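Local coordinates for protein PilX (Neisseria meningitidis, PDB 2OPE) that serves as a minor subunit of type IV pili, probably modulating the aggregation and adhesion that the filaments confer on the bacterium, at residues E5-M16 and G85-N93; I19-N30 and K70-G78. All blocks are in the same frame, centred on the assembly; numbering follows the deposited sequence.

Contact 1: E5-M16 and G85-N93; sequences EKGYQSQLYTEM and GYTLSVWMN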
loop_
_atom_site.group_PDB
_atom_site.type_symbol
_atom_site.label_atom_id
_atom_site.label_comp_id
_atom_site.label_asym_id
_atom_site.label_seq_id
_atom_site.Cartn_x
_atom_site.Cartn_y
_atom_site.Cartn_z
ATOM N N GLU A 5 -13.835 -12.547 -0.226
ATOM C CA GLU A 5 -13.270 -11.240 -0.430
ATOM C C GLU A 5 -12.282 -10.969 0.688
ATOM O O GLU A 5 -11.309 -10.241 0.476
ATOM C CB GLU A 5 -14.336 -10.148 -0.460
ATOM C CG GLU A 5 -13.684 -8.796 -0.642
ATOM C CD GLU A 5 -14.626 -7.565 -0.611
ATOM O OE1 GLU A 5 -15.882 -7.686 -0.549
ATOM O OE2 GLU A 5 -14.068 -6.460 -0.677
ATOM N N LYS A 6 -12.541 -11.551 1.868
ATOM C CA LYS A 6 -11.651 -11.487 3.038
ATOM C C LYS A 6 -10.338 -12.176 2.799
ATOM O O LYS A 6 -9.313 -11.661 3.189
ATOM C CB LYS A 6 -12.282 -12.119 4.284
ATOM C CG LYS A 6 -13.306 -11.268 4.972
ATOM C CD LYS A 6 -13.893 -11.956 6.194
ATOM C CE LYS A 6 -14.996 -11.058 6.833
ATOM N NZ LYS A 6 -15.892 -11.777 7.824
ATOM N N GLY A 7 -10.376 -13.350 2.191
ATOM C CA GLY A 7 -9.172 -14.036 1.766
ATOM C C GLY A 7 -8.402 -13.159 0.770
ATOM O O GLY A 7 -7.181 -13.062 0.844
ATOM N N TYR A 8 -9.106 -12.507 -0.159
ATOM C CA TYR A 8 -8.430 -11.649 -1.143
ATOM C C TYR A 8 -7.730 -10.437 -0.486
ATOM O O TYR A 8 -6.633 -10.051 -0.876
ATOM C CB TYR A 8 -9.386 -11.208 -2.252
ATOM C CG TYR A 8 -9.721 -12.304 -3.259
ATOM C CD1 TYR A 8 -8.729 -12.952 -3.967
ATOM C CD2 TYR A 8 -11.038 -12.667 -3.519
ATOM C CE1 TYR A 8 -9.023 -13.951 -4.892
ATOM C CE2 TYR A 8 -11.348 -13.670 -4.433
ATOM C CZ TYR A 8 -10.328 -14.305 -5.124
ATOM O OH TYR A 8 -10.622 -15.305 -6.062
ATOM N N GLN A 9 -8.369 -9.860 0.524
ATOM C CA GLN A 9 -7.792 -8.779 1.281
ATOM C C GLN A 9 -6.542 -9.236 2.076
ATOM O O GLN A 9 -5.593 -8.436 2.308
ATOM C CB GLN A 9 -8.838 -8.230 2.240
ATOM C CG GLN A 9 -8.369 -6.994 2.990
ATOM C CD GLN A 9 -9.110 -6.775 4.292
ATOM O OE1 GLN A 9 -9.383 -7.721 5.036
ATOM N NE2 GLN A 9 -9.413 -5.512 4.589
ATOM N N SER A 10 -6.552 -10.501 2.518
ATOM C CA SER A 10 -5.367 -11.062 3.159
ATOM C C SER A 10 -4.217 -11.179 2.170
ATOM O O SER A 10 -3.112 -10.714 2.438
ATOM C CB SER A 10 -5.652 -12.405 3.824
ATOM O OG SER A 10 -6.569 -12.260 4.905
ATOM N N GLN A 11 -4.454 -11.784 1.016
ATOM C CA GLN A 11 -3.352 -11.919 0.065
ATOM C C GLN A 11 -2.819 -10.553 -0.343
ATOM O O GLN A 11 -1.627 -10.393 -0.509
ATOM C CB GLN A 11 -3.764 -12.735 -1.164
ATOM C CG GLN A 11 -4.427 -14.057 -0.800
ATOM C CD GLN A 11 -4.759 -14.895 -2.019
ATOM O OE1 GLN A 11 -4.021 -14.887 -3.020
ATOM N NE2 GLN A 11 -5.858 -15.621 -1.946
ATOM N N LEU A 12 -3.706 -9.583 -0.545
ATOM C CA LEU A 12 -3.295 -8.191 -0.851
ATOM C C LEU A 12 -2.401 -7.687 0.286
ATOM O O LEU A 12 -1.357 -7.047 0.058
ATOM C CB LEU A 12 -4.524 -7.283 -0.999
ATOM C CG LEU A 12 -4.285 -5.797 -1.240
ATOM C CD1 LEU A 12 -3.564 -5.587 -2.590
ATOM C CD2 LEU A 12 -5.582 -4.991 -1.162
ATOM N N TYR A 13 -2.768 -8.014 1.520
ATOM C CA TYR A 13 -1.992 -7.519 2.623
ATOM C C TYR A 13 -0.566 -8.069 2.476
ATOM O O TYR A 13 0.422 -7.301 2.470
ATOM C CB TYR A 13 -2.622 -7.874 3.976
ATOM C CG TYR A 13 -1.739 -7.386 5.098
ATOM C CD1 TYR A 13 -1.889 -6.107 5.613
ATOM C CD2 TYR A 13 -0.690 -8.181 5.593
ATOM C CE1 TYR A 13 -1.047 -5.650 6.602
ATOM C CE2 TYR A 13 0.142 -7.714 6.549
ATOM C CZ TYR A 13 -0.027 -6.457 7.055
ATOM O OH TYR A 13 0.817 -5.993 8.060
ATOM N N THR A 14 -0.475 -9.383 2.297
ATOM C CA THR A 14 0.780 -10.098 2.143
ATOM C C THR A 14 1.588 -9.659 0.914
ATOM O O THR A 14 2.807 -9.641 0.956
ATOM C CB THR A 14 0.513 -11.626 2.127
ATOM O OG1 THR A 14 -0.080 -11.967 3.373
ATOM C CG2 THR A 14 1.805 -12.465 1.953
ATOM N N GLU A 15 0.918 -9.283 -0.165
ATOM C CA GLU A 15 1.645 -8.783 -1.334
ATOM C C GLU A 15 2.250 -7.434 -0.982
ATOM O O GLU A 15 3.371 -7.107 -1.401
ATOM C CB GLU A 15 0.723 -8.634 -2.554
ATOM C CG GLU A 15 0.258 -9.957 -3.119
ATOM C CD GLU A 15 1.183 -10.531 -4.163
ATOM O OE1 GLU A 15 2.220 -9.948 -4.450
ATOM O OE2 GLU A 15 0.865 -11.565 -4.729
ATOM N N MET A 16 1.507 -6.638 -0.223
ATOM C CA MET A 16 1.933 -5.257 0.018
ATOM C C MET A 16 3.099 -5.281 0.945
ATOM O O MET A 16 4.007 -4.507 0.744
ATOM C CB MET A 16 0.799 -4.356 0.520
ATOM C CG MET A 16 -0.198 -4.105 -0.586
ATOM S SD MET A 16 -1.621 -3.222 -0.027
ATOM C CE MET A 16 -0.986 -1.604 0.593
ATOM N N GLY A 85 -17.346 -4.261 -7.190
ATOM C CA GLY A 85 -18.133 -4.744 -6.072
ATOM C C GLY A 85 -17.281 -5.035 -4.839
ATOM O O GLY A 85 -17.798 -5.278 -3.753
ATOM N N TYR A 86 -15.968 -4.992 -4.973
ATOM C CA TYR A 86 -15.121 -5.227 -3.805
ATOM C C TYR A 86 -14.906 -3.905 -3.071
ATOM O O TYR A 86 -14.867 -2.819 -3.694
ATOM C CB TYR A 86 -13.805 -5.915 -4.222
ATOM C CG TYR A 86 -13.849 -7.458 -4.272
ATOM C CD1 TYR A 86 -15.038 -8.160 -4.381
ATOM C CD2 TYR A 86 -12.682 -8.195 -4.188
ATOM C CE1 TYR A 86 -15.040 -9.573 -4.406
ATOM C CE2 TYR A 86 -12.660 -9.559 -4.188
ATOM C CZ TYR A 86 -13.818 -10.261 -4.300
ATOM O OH TYR A 86 -13.734 -11.655 -4.310
ATOM N N THR A 87 -14.792 -4.005 -1.751
ATOM C CA THR A 87 -14.601 -2.843 -0.866
ATOM C C THR A 87 -13.356 -2.901 0.069
ATOM O O THR A 87 -12.688 -1.873 0.309
ATOM C CB THR A 87 -15.832 -2.642 0.050
ATOM O OG1 THR A 87 -16.123 -3.885 0.696
ATOM C CG2 THR A 87 -17.088 -2.162 -0.747
ATOM N N LEU A 88 -13.073 -4.092 0.601
ATOM C CA LEU A 88 -12.023 -4.256 1.581
ATOM C C LEU A 88 -10.740 -3.744 0.971
ATOM O O LEU A 88 -10.445 -4.034 -0.192
ATOM C CB LEU A 88 -11.857 -5.735 2.003
ATOM C CG LEU A 88 -13.033 -6.443 2.701
ATOM C CD1 LEU A 88 -12.723 -7.862 3.123
ATOM C CD2 LEU A 88 -13.581 -5.619 3.872
ATOM N N SER A 89 -9.955 -3.040 1.784
ATOM C CA SER A 89 -8.722 -2.443 1.310
ATOM C C SER A 89 -7.617 -2.632 2.348
ATOM O O SER A 89 -7.834 -3.266 3.382
ATOM C CB SER A 89 -8.952 -0.972 0.980
ATOM O OG SER A 89 -10.059 -0.849 0.085
ATOM N N VAL A 90 -6.425 -2.104 2.054
ATOM C CA VAL A 90 -5.280 -2.179 2.958
ATOM C C VAL A 90 -4.492 -0.880 2.807
ATOM O O VAL A 90 -4.467 -0.302 1.692
ATOM C CB VAL A 90 -4.400 -3.384 2.569
ATOM C CG1 VAL A 90 -3.072 -3.374 3.259
ATOM C CG2 VAL A 90 -5.150 -4.698 2.840
ATOM N N TRP A 91 -3.876 -0.391 3.899
ATOM C CA TRP A 91 -2.768 0.555 3.737
ATOM C C TRP A 91 -1.640 0.191 4.690
ATOM O O TRP A 91 -1.847 -0.546 5.659
ATOM C CB TRP A 91 -3.200 2.043 3.864
ATOM C CG TRP A 91 -3.484 2.493 5.284
ATOM C CD1 TRP A 91 -4.649 2.323 5.983
ATOM C CD2 TRP A 91 -2.566 3.156 6.186
ATOM N NE1 TRP A 91 -4.523 2.856 7.257
ATOM C CE2 TRP A 91 -3.247 3.345 7.414
ATOM C CE3 TRP A 91 -1.224 3.563 6.090
ATOM C CZ2 TRP A 91 -2.631 3.944 8.530
ATOM C CZ3 TRP A 91 -0.636 4.166 7.182
ATOM C CH2 TRP A 91 -1.336 4.344 8.389
ATOM N N MET A 92 -0.446 0.709 4.422
ATOM C CA MET A 92 0.680 0.537 5.349
ATOM C C MET A 92 1.780 1.620 5.225
ATOM O O MET A 92 1.902 2.329 4.209
ATOM C CB MET A 92 1.257 -0.920 5.274
ATOM C CG MET A 92 1.800 -1.305 3.876
ATOM S SD MET A 92 2.378 -3.001 3.635
ATOM C CE MET A 92 0.966 -4.035 4.014
ATOM N N ASN A 93 2.524 1.741 6.326
ATOM C CA ASN A 93 3.744 2.537 6.562
ATOM C C ASN A 93 4.972 1.940 5.893
ATOM O O ASN A 93 5.062 0.712 5.831
ATOM C CB ASN A 93 4.094 2.417 8.106
ATOM C CG ASN A 93 3.516 3.519 8.856
ATOM O OD1 ASN A 93 3.208 4.516 8.220
ATOM N ND2 ASN A 93 3.277 3.383 10.164
HETATM O O HOH W 1 -11.700 -6.252 -1.476
HETATM O O HOH W 2 -17.577 -5.332 -0.992
#
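E5 reaches from the first turn of the helix to the loop leading into strand 89-93, where its OE2 accepts two backbone N-H groups: T87 N at 2.8 Å, on the syn side, and L88 N at 2.9 Å, nearly along the C-O axis. The two donors come from opposite faces of the carboxylate plane and hold the loop in place. Two waters extend the grip, one joining OE2 to L88 O, the other bridging OE1, G85 O and T87 OG1. Glutamate suits this place because its chain, with CG anti to the backbone N (chi1 179°) and extended beyond, is long enough to span the gap and lies along Y86. Its CG sits 3.6 Å from the centroid of the Y86 ring in a CH-pi contact, and its carboxylate is stacked almost parallel to that ring, with 8° between the planes. Y8 completes this end, its CD2 lying at the edge of the Y86 ring.

One helical turn on, Q9 NE2 donates to S89 O at 3.0 Å, somewhat tilted from the carbonyl plane, while the rest of the amide side chain crosses L88 at about a right angle. Beyond Q9 the interface is apolar. V90 turns its two methyls to the helix, CG2 near L12 and CG1 beside Y13 and 3.6 Å from M16 SD. M92, unbranched and bent at its last torsion, brings CE over one face of the Y13 ring and 3.5 Å from M16 CB. The strand runs 22° from the helix direction, its axis 8.2 Å away, and S89 and W91 point away from the helix. A long N-terminal helix lying on one face of an antiparallel sheet is the hallmark of the type IV pilin globular domain.

Contact 2: I19-N30 and K70-G78; sequences INNISKQFILKN and KPRAYSLVG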
loop_
_atom_site.group_PDB
_atom_site.type_symbol
_atom_site.label_atom_id
_atom_site.label_comp_id
_atom_site.label_asym_id
_atom_site.label_seq_id
_atom_site.Cartn_x
_atom_site.Cartn_y
_atom_site.Cartn_z
ATOM N N ILE A 19 6.031 -6.011 -1.288
ATOM C CA ILE A 19 6.377 -4.746 -1.951
ATOM C C ILE A 19 7.081 -3.743 -1.017
ATOM O O ILE A 19 8.103 -3.161 -1.382
ATOM C CB ILE A 19 5.088 -4.132 -2.616
ATOM C CG1 ILE A 19 4.536 -5.107 -3.676
ATOM C CG2 ILE A 19 5.344 -2.751 -3.223
ATOM C CD1 ILE A 19 3.111 -4.774 -4.138
ATOM N N ASN A 20 6.549 -3.564 0.185
ATOM C CA ASN A 20 7.182 -2.737 1.223
ATOM C C ASN A 20 8.636 -3.205 1.527
ATOM O O ASN A 20 9.574 -2.390 1.639
ATOM C CB ASN A 20 6.347 -2.801 2.525
ATOM C CG ASN A 20 6.291 -1.475 3.275
ATOM O OD1 ASN A 20 6.774 -0.453 2.796
ATOM N ND2 ASN A 20 5.662 -1.481 4.453
ATOM N N ASN A 21 8.833 -4.509 1.671
ATOM C CA ASN A 21 10.143 -4.993 2.072
ATOM C C ASN A 21 11.197 -4.780 0.975
ATOM O O ASN A 21 12.345 -4.448 1.265
ATOM C CB ASN A 21 10.077 -6.461 2.513
ATOM C CG ASN A 21 9.472 -6.611 3.862
ATOM O OD1 ASN A 21 9.450 -5.657 4.627
ATOM N ND2 ASN A 21 9.008 -7.814 4.198
ATOM N N ILE A 22 10.804 -4.968 -0.277
ATOM C CA ILE A 22 11.708 -4.700 -1.365
ATOM C C ILE A 22 11.979 -3.201 -1.530
ATOM O O ILE A 22 13.079 -2.823 -1.902
ATOM C CB ILE A 22 11.120 -5.209 -2.661
ATOM C CG1 ILE A 22 10.976 -6.745 -2.623
ATOM C CG2 ILE A 22 11.969 -4.742 -3.883
ATOM C CD1 ILE A 22 10.446 -7.274 -3.941
ATOM N N SER A 23 10.952 -2.361 -1.329
ATOM C CA SER A 23 11.125 -0.941 -1.352
ATOM C C SER A 23 12.134 -0.488 -0.306
ATOM O O SER A 23 13.012 0.324 -0.581
ATOM C CB SER A 23 9.779 -0.226 -1.122
ATOM O OG SER A 23 8.867 -0.537 -2.189
ATOM N N LYS A 24 11.987 -0.999 0.904
ATOM C CA LYS A 24 12.841 -0.576 1.992
ATOM C C LYS A 24 14.311 -1.001 1.736
ATOM O O LYS A 24 15.238 -0.228 1.898
ATOM C CB LYS A 24 12.279 -1.162 3.286
ATOM C CG LYS A 24 13.274 -1.386 4.437
ATOM C CD LYS A 24 12.585 -1.945 5.704
ATOM C CE LYS A 24 13.458 -1.789 7.013
ATOM N NZ LYS A 24 12.629 -1.979 8.287
ATOM N N GLN A 25 14.506 -2.236 1.295
ATOM C CA GLN A 25 15.827 -2.865 1.313
ATOM C C GLN A 25 16.587 -2.595 -0.002
ATOM O O GLN A 25 17.799 -2.664 -0.030
ATOM C CB GLN A 25 15.658 -4.374 1.488
ATOM C CG GLN A 25 15.048 -4.774 2.805
ATOM C CD GLN A 25 15.879 -4.298 4.029
ATOM O OE1 GLN A 25 17.110 -4.219 3.995
ATOM N NE2 GLN A 25 15.188 -3.958 5.086
ATOM N N PHE A 26 15.849 -2.313 -1.081
ATOM C CA PHE A 26 16.456 -2.050 -2.365
ATOM C C PHE A 26 16.303 -0.602 -2.803
ATOM O O PHE A 26 17.071 -0.141 -3.618
ATOM C CB PHE A 26 15.940 -3.031 -3.459
ATOM C CG PHE A 26 16.402 -4.465 -3.222
ATOM C CD1 PHE A 26 17.620 -4.925 -3.741
ATOM C CD2 PHE A 26 15.671 -5.332 -2.424
ATOM C CE1 PHE A 26 18.052 -6.211 -3.498
ATOM C CE2 PHE A 26 16.111 -6.636 -2.198
ATOM C CZ PHE A 26 17.273 -7.069 -2.740
ATOM N N ILE A 27 15.318 0.132 -2.315
ATOM C CA ILE A 27 15.206 1.508 -2.795
ATOM C C ILE A 27 15.632 2.543 -1.728
ATOM O O ILE A 27 16.523 3.378 -1.971
ATOM C CB ILE A 27 13.815 1.805 -3.376
ATOM C CG1 ILE A 27 13.532 0.810 -4.503
ATOM C CG2 ILE A 27 13.748 3.278 -3.922
ATOM C CD1 ILE A 27 12.161 0.966 -5.181
ATOM N N LEU A 28 14.999 2.459 -0.557
ATOM C CA LEU A 28 15.320 3.322 0.562
ATOM C C LEU A 28 16.786 3.184 0.983
ATOM O O LEU A 28 17.421 4.168 1.406
ATOM C CB LEU A 28 14.407 3.001 1.744
ATOM C CG LEU A 28 12.918 3.227 1.462
ATOM C CD1 LEU A 28 12.185 3.293 2.784
ATOM C CD2 LEU A 28 12.688 4.498 0.667
ATOM N N LYS A 29 17.329 1.986 0.804
ATOM C CA LYS A 29 18.616 1.629 1.378
ATOM C C LYS A 29 19.789 2.154 0.559
ATOM O O LYS A 29 20.899 2.245 1.057
ATOM C CB LYS A 29 18.711 0.107 1.506
ATOM C CG LYS A 29 19.522 -0.406 2.633
ATOM C CD LYS A 29 19.680 -1.917 2.517
ATOM C CE LYS A 29 20.085 -2.548 3.831
ATOM N NZ LYS A 29 20.329 -4.045 3.722
ATOM N N ASN A 30 19.547 2.493 -0.693
ATOM C CA ASN A 30 20.548 3.149 -1.512
ATOM C C ASN A 30 21.136 4.329 -0.728
ATOM O O ASN A 30 20.406 5.239 -0.287
ATOM C CB ASN A 30 19.925 3.617 -2.824
ATOM C CG ASN A 30 20.946 4.094 -3.815
ATOM O OD1 ASN A 30 21.575 5.126 -3.602
ATOM N ND2 ASN A 30 21.103 3.362 -4.931
ATOM N N LYS A 70 10.964 13.961 2.302
ATOM C CA LYS A 70 11.091 12.823 3.184
ATOM C C LYS A 70 10.462 11.600 2.518
ATOM O O LYS A 70 9.460 11.046 3.020
ATOM C CB LYS A 70 10.397 13.119 4.522
ATOM C CG LYS A 70 10.973 12.372 5.737
ATOM C CD LYS A 70 9.963 12.220 6.830
ATOM C CE LYS A 70 10.626 11.877 8.182
ATOM N NZ LYS A 70 9.648 11.316 9.190
ATOM N N PRO A 71 11.035 11.153 1.386
ATOM C CA PRO A 71 10.426 10.024 0.654
ATOM C C PRO A 71 10.498 8.689 1.389
ATOM O O PRO A 71 9.738 7.794 1.066
ATOM C CB PRO A 71 11.250 9.946 -0.635
ATOM C CG PRO A 71 12.526 10.598 -0.318
ATOM C CD PRO A 71 12.261 11.639 0.732
ATOM N N ARG A 72 11.405 8.549 2.354
ATOM C CA ARG A 72 11.499 7.322 3.143
ATOM C C ARG A 72 10.299 7.136 4.040
ATOM O O ARG A 72 10.020 6.003 4.467
ATOM C CB ARG A 72 12.788 7.302 3.961
ATOM C CG ARG A 72 14.052 7.213 3.066
ATOM C CD ARG A 72 15.353 7.194 3.861
ATOM N NE ARG A 72 16.412 6.710 2.989
ATOM C CZ ARG A 72 17.071 7.491 2.159
ATOM N NH1 ARG A 72 17.995 6.992 1.362
ATOM N NH2 ARG A 72 16.791 8.775 2.122
ATOM N N ALA A 73 9.608 8.244 4.356
ATOM C CA ALA A 73 8.280 8.203 4.992
ATOM C C ALA A 73 7.226 8.172 3.906
ATOM O O ALA A 73 6.856 9.222 3.369
ATOM C CB ALA A 73 8.058 9.392 5.840
ATOM N N TYR A 74 6.763 6.984 3.549
ATOM C CA TYR A 74 5.681 6.858 2.564
ATOM C C TYR A 74 4.703 5.828 3.136
ATOM O O TYR A 74 4.989 5.157 4.122
ATOM C CB TYR A 74 6.190 6.412 1.173
ATOM C CG TYR A 74 6.876 5.021 1.216
ATOM C CD1 TYR A 74 6.103 3.849 1.265
ATOM C CD2 TYR A 74 8.273 4.892 1.276
ATOM C CE1 TYR A 74 6.680 2.601 1.335
ATOM C CE2 TYR A 74 8.866 3.621 1.347
ATOM C CZ TYR A 74 8.048 2.466 1.386
ATOM O OH TYR A 74 8.571 1.191 1.524
ATOM N N SER A 75 3.557 5.710 2.499
ATOM C CA SER A 75 2.633 4.633 2.765
ATOM C C SER A 75 2.183 3.981 1.452
ATOM O O SER A 75 2.238 4.588 0.377
ATOM C CB SER A 75 1.446 5.171 3.524
ATOM O OG SER A 75 0.833 6.156 2.778
ATOM N N LEU A 76 1.768 2.730 1.552
ATOM C CA LEU A 76 1.213 2.027 0.437
ATOM C C LEU A 76 -0.277 1.913 0.653
ATOM O O LEU A 76 -0.731 1.584 1.739
ATOM C CB LEU A 76 1.830 0.634 0.332
ATOM C CG LEU A 76 3.337 0.529 0.146
ATOM C CD1 LEU A 76 3.802 -0.962 0.279
ATOM C CD2 LEU A 76 3.720 1.105 -1.198
ATOM N N VAL A 77 -1.041 2.171 -0.397
ATOM C CA VAL A 77 -2.495 2.009 -0.370
ATOM C C VAL A 77 -2.905 0.861 -1.331
ATOM O O VAL A 77 -2.469 0.793 -2.465
ATOM C CB VAL A 77 -3.161 3.370 -0.748
ATOM C CG1 VAL A 77 -4.630 3.270 -0.905
ATOM C CG2 VAL A 77 -2.811 4.435 0.290
ATOM N N GLY A 78 -3.701 -0.092 -0.863
ATOM C CA GLY A 78 -4.122 -1.177 -1.750
ATOM C C GLY A 78 -5.636 -1.077 -1.826
ATOM O O GLY A 78 -6.310 -1.167 -0.805
HETATM O O HOH W 3 19.755 7.799 -0.199
#
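Y74 meets the helix in the tight, buried half of this contact. Y74 OH donates to N20 OD1 at 2.7 Å, in the carbonyl plane of the amide and with a C=O...O angle of 159°. CG lies between the backbone N and the carbonyl carbon (chi1 61°), and tyrosine is long enough to bring a hydroxyl to the helix although the segment axes are 10.3 Å apart. S23, with only a short side chain, lets Y74 OH come close, S23 CB being 3.2 Å away, while S23 OG turns back to I19 O in its own helix. L28 CD1 abuts the edge of the Y74 ring, 3.6 Å from CE2, and L76 CD1 packs against N20 CB and I19 CG2.

Toward L28-N30 the contact opens to solvent and rests on R72, an exposed residue of the K70-A73 type I turn. Its extended chain passes L28 in the opposite direction, CG lying 3.9 Å from L28 CD2, and NH1 donates to L28 O at 2.9 Å; NE adds a weak bond to that oxygen. A water links R72 NH1 to N30 O. Arginine suits this place because its long chain lays apolar methylenes along L28 and still brings N-H groups to L28 O.

Around this pair, helix 35-48 packs on S23 through L42 and F45, strand 59-65 touches Y74 and L76 through V63, and M92 of strand 89-93 lies against N20 and L76.

From the N terminus, helix 5-28, with the two residues after it, supplies the first segment of both contacts: residues 5-16 to contact 1, then 19-30 to contact 2. The chain next forms helix 35-48, the short helix 53-56 and strand 59-65 before returning at 70-78, which closes the inner loop of contact 2. It then turns back through 85-93 to close the outer loop of contact 1, so one lies within the other without crossing. Strands 74-80 and 89-93 are antiparallel sheet neighbours, joined by V90 O and G78 N, while N20 ND2 reaches N93 O. Together the contacts fasten both ends of one helix to adjacent strands of one sheet.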